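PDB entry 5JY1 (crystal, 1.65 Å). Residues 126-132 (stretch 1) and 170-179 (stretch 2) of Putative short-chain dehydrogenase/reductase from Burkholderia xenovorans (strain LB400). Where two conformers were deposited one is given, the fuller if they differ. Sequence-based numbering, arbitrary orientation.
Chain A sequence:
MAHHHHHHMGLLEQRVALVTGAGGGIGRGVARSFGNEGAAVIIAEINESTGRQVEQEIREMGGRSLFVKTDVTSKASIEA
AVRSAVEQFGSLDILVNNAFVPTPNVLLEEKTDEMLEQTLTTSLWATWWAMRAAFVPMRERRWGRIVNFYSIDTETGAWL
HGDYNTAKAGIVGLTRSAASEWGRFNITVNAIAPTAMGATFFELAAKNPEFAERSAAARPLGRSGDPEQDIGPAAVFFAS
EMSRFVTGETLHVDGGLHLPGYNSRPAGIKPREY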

# COMPACT_ATOMS: atom_id res chain seq x y z
N ALA A 126 -21.93 -12.88 1.03
CA ALA A 126 -22.61 -12.45 2.25
C ALA A 126 -22.46 -10.96 2.48
O ALA A 126 -23.42 -10.28 2.86
CB ALA A 126 -22.06 -13.23 3.45
N THR A 127 -21.24 -10.43 2.29
CA THR A 127 -21.00 -9.00 2.46
C THR A 127 -21.74 -8.19 1.41
O THR A 127 -22.39 -7.20 1.72
CB THR A 127 -19.49 -8.73 2.41
OG1 THR A 127 -18.85 -9.36 3.52
CG2 THR A 127 -19.19 -7.25 2.44
N TRP A 128 -21.64 -8.62 0.15
CA TRP A 128 -22.36 -7.98 -0.95
C TRP A 128 -23.86 -7.89 -0.68
O TRP A 128 -24.46 -6.81 -0.82
CB TRP A 128 -22.08 -8.78 -2.23
CG TRP A 128 -22.88 -8.48 -3.50
CD1 TRP A 128 -24.05 -9.07 -3.88
CD2 TRP A 128 -22.49 -7.61 -4.57
NE1 TRP A 128 -24.44 -8.59 -5.12
CE2 TRP A 128 -23.49 -7.70 -5.56
CE3 TRP A 128 -21.39 -6.78 -4.80
CZ2 TRP A 128 -23.44 -6.97 -6.75
CZ3 TRP A 128 -21.34 -6.05 -5.97
CH2 TRP A 128 -22.35 -6.14 -6.93
N TRP A 129 -24.49 -9.01 -0.31
CA TRP A 129 -25.93 -9.01 -0.08
C TRP A 129 -26.30 -8.13 1.09
O TRP A 129 -27.29 -7.39 1.04
CB TRP A 129 -26.41 -10.44 0.17
CG TRP A 129 -26.45 -11.31 -1.04
CD1 TRP A 129 -26.78 -10.94 -2.31
CD2 TRP A 129 -26.15 -12.71 -1.09
NE1 TRP A 129 -26.70 -12.04 -3.15
CE2 TRP A 129 -26.31 -13.13 -2.43
CE3 TRP A 129 -25.74 -13.65 -0.13
CZ2 TRP A 129 -26.10 -14.44 -2.83
CZ3 TRP A 129 -25.53 -14.96 -0.54
CH2 TRP A 129 -25.71 -15.34 -1.87
N ALA A 130 -25.53 -8.19 2.18
CA ALA A 130 -25.89 -7.41 3.35
C ALA A 130 -25.68 -5.93 3.11
O ALA A 130 -26.51 -5.11 3.53
CB ALA A 130 -25.07 -7.89 4.56
N MET A 131 -24.59 -5.55 2.43
CA MET A 131 -24.38 -4.14 2.10
C MET A 131 -25.52 -3.57 1.27
O MET A 131 -26.02 -2.48 1.55
CB MET A 131 -23.05 -3.96 1.36
CG MET A 131 -21.86 -4.18 2.25
SD MET A 131 -20.29 -4.11 1.37
CE MET A 131 -20.36 -2.49 0.66
N ARG A 132 -25.91 -4.28 0.21
CA ARG A 132 -26.97 -3.75 -0.64
C ARG A 132 -28.33 -3.74 0.06
O ARG A 132 -29.16 -2.86 -0.22
CB ARG A 132 -27.01 -4.54 -1.95
CG ARG A 132 -25.81 -4.18 -2.85
CD ARG A 132 -25.28 -5.37 -3.67
NE ARG A 132 -26.31 -6.05 -4.47
CZ ARG A 132 -26.69 -5.68 -5.69
NH1 ARG A 132 -26.16 -4.61 -6.26
NH2 ARG A 132 -27.61 -6.38 -6.34
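Stretch 2 (170-179) GIVGLTRSAA

Stretch 2 is helical throughout, with phi between -55° and -71° and psi between -36° and -50°, and i-to-i+4 backbone hydrogen bonds run from Leu174 N to Gly170 O (2.9 Å) through Ala179 N to Thr175 O (2.9 Å). Stretch 1 is likewise a helix, and both continue beyond the segments given here. The two run in nearly the same direction, with a signed crossing angle of -19°. Their axes approach no closer than 10.9 Å, a spacing that leaves side chains to fill the gap. The register confirms the direction: Thr127 CA lies 7.6 Å from Ile171 CA, Trp128 CA 7.7 Å from Leu174 CA and Met131 CA 8.7 Å from Ala178 CA.

Leu174, with chi1 t and chi2 p, is the centre of the contact, losing 79 Å² to stretch 1. Leu174 CD1 lies 3.8 Å from Trp128 CE3, near the plane of the indole and thus at the ring edge. Leu174 CD2 lies 4.0 Å from Thr127 CG2 and 3.9 Å from Met131 SD. At the N-terminal end, Ile171 starts sideways, but its m,m rotamer brings Ile171 CD1 to 3.3 Å from Thr127 OG1. At the other end, Met131 CE reaches Ala178 CB at 3.3 Å. No hydrogen bond joins the stretches; Thr175 OG1 instead donates to Ile171 O (2.7 Å) within its own helix.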

# COMPACT_ATOMS: atom_id res chain seq x y z
N GLY A 170 -11.14 -9.69 -2.25
CA GLY A 170 -12.33 -9.15 -2.90
C GLY A 170 -13.11 -8.21 -2.00
O GLY A 170 -13.64 -7.19 -2.46
N ILE A 171 -13.18 -8.52 -0.70
CA ILE A 171 -13.87 -7.66 0.26
C ILE A 171 -13.28 -6.26 0.25
O ILE A 171 -14.00 -5.26 0.35
CB ILE A 171 -13.81 -8.28 1.67
CG1 ILE A 171 -14.60 -9.58 1.73
CG2 ILE A 171 -14.33 -7.29 2.71
CD1 ILE A 171 -16.09 -9.38 1.65
N VAL A 172 -11.95 -6.15 0.13
CA VAL A 172 -11.32 -4.84 0.10
C VAL A 172 -11.74 -4.06 -1.14
O VAL A 172 -12.05 -2.86 -1.07
CB VAL A 172 -9.79 -4.97 0.20
CG1 VAL A 172 -9.13 -3.60 0.05
CG2 VAL A 172 -9.39 -5.62 1.51
N GLY A 173 -11.78 -4.72 -2.30
CA GLY A 173 -12.23 -4.04 -3.50
C GLY A 173 -13.68 -3.58 -3.39
O GLY A 173 -14.02 -2.48 -3.83
N LEU A 174 -14.54 -4.41 -2.79
CA LEU A 174 -15.94 -4.04 -2.61
C LEU A 174 -16.07 -2.88 -1.63
O LEU A 174 -16.88 -1.97 -1.85
CB LEU A 174 -16.72 -5.26 -2.13
CG LEU A 174 -18.21 -5.07 -1.83
CD1 LEU A 174 -18.93 -4.48 -3.04
CD2 LEU A 174 -18.83 -6.40 -1.41
N THR A 175 -15.27 -2.90 -0.56
CA THR A 175 -15.26 -1.81 0.42
C THR A 175 -14.93 -0.48 -0.23
O THR A 175 -15.62 0.52 -0.05
CB THR A 175 -14.24 -2.13 1.52
OG1 THR A 175 -14.62 -3.35 2.19
CG2 THR A 175 -14.15 -0.98 2.54
N ARG A 176 -13.84 -0.45 -1.01
CA ARG A 176 -13.47 0.79 -1.69
C ARG A 176 -14.55 1.25 -2.67
O ARG A 176 -14.79 2.45 -2.79
CB ARG A 176 -12.13 0.60 -2.40
CG ARG A 176 -10.99 0.29 -1.43
CD ARG A 176 -9.71 0.00 -2.21
NE ARG A 176 -8.57 -0.28 -1.35
CZ ARG A 176 -7.56 -1.07 -1.71
NH1 ARG A 176 -7.57 -1.66 -2.91
NH2 ARG A 176 -6.55 -1.28 -0.88
N SER A 177 -15.18 0.31 -3.39
CA SER A 177 -16.19 0.70 -4.37
C SER A 177 -17.37 1.37 -3.69
O SER A 177 -17.86 2.41 -4.15
CB SER A 177 -16.69 -0.53 -5.14
OG SER A 177 -15.63 -1.23 -5.77
N ALA A 178 -17.86 0.77 -2.62
CA ALA A 178 -19.02 1.34 -1.94
C ALA A 178 -18.65 2.63 -1.22
O ALA A 178 -19.45 3.57 -1.18
CB ALA A 178 -19.59 0.33 -0.96
N ALA A 179 -17.44 2.71 -0.66
CA ALA A 179 -17.01 3.97 -0.06
C ALA A 179 -17.02 5.09 -1.09
O ALA A 179 -17.52 6.19 -0.83
CB ALA A 179 -15.62 3.82 0.55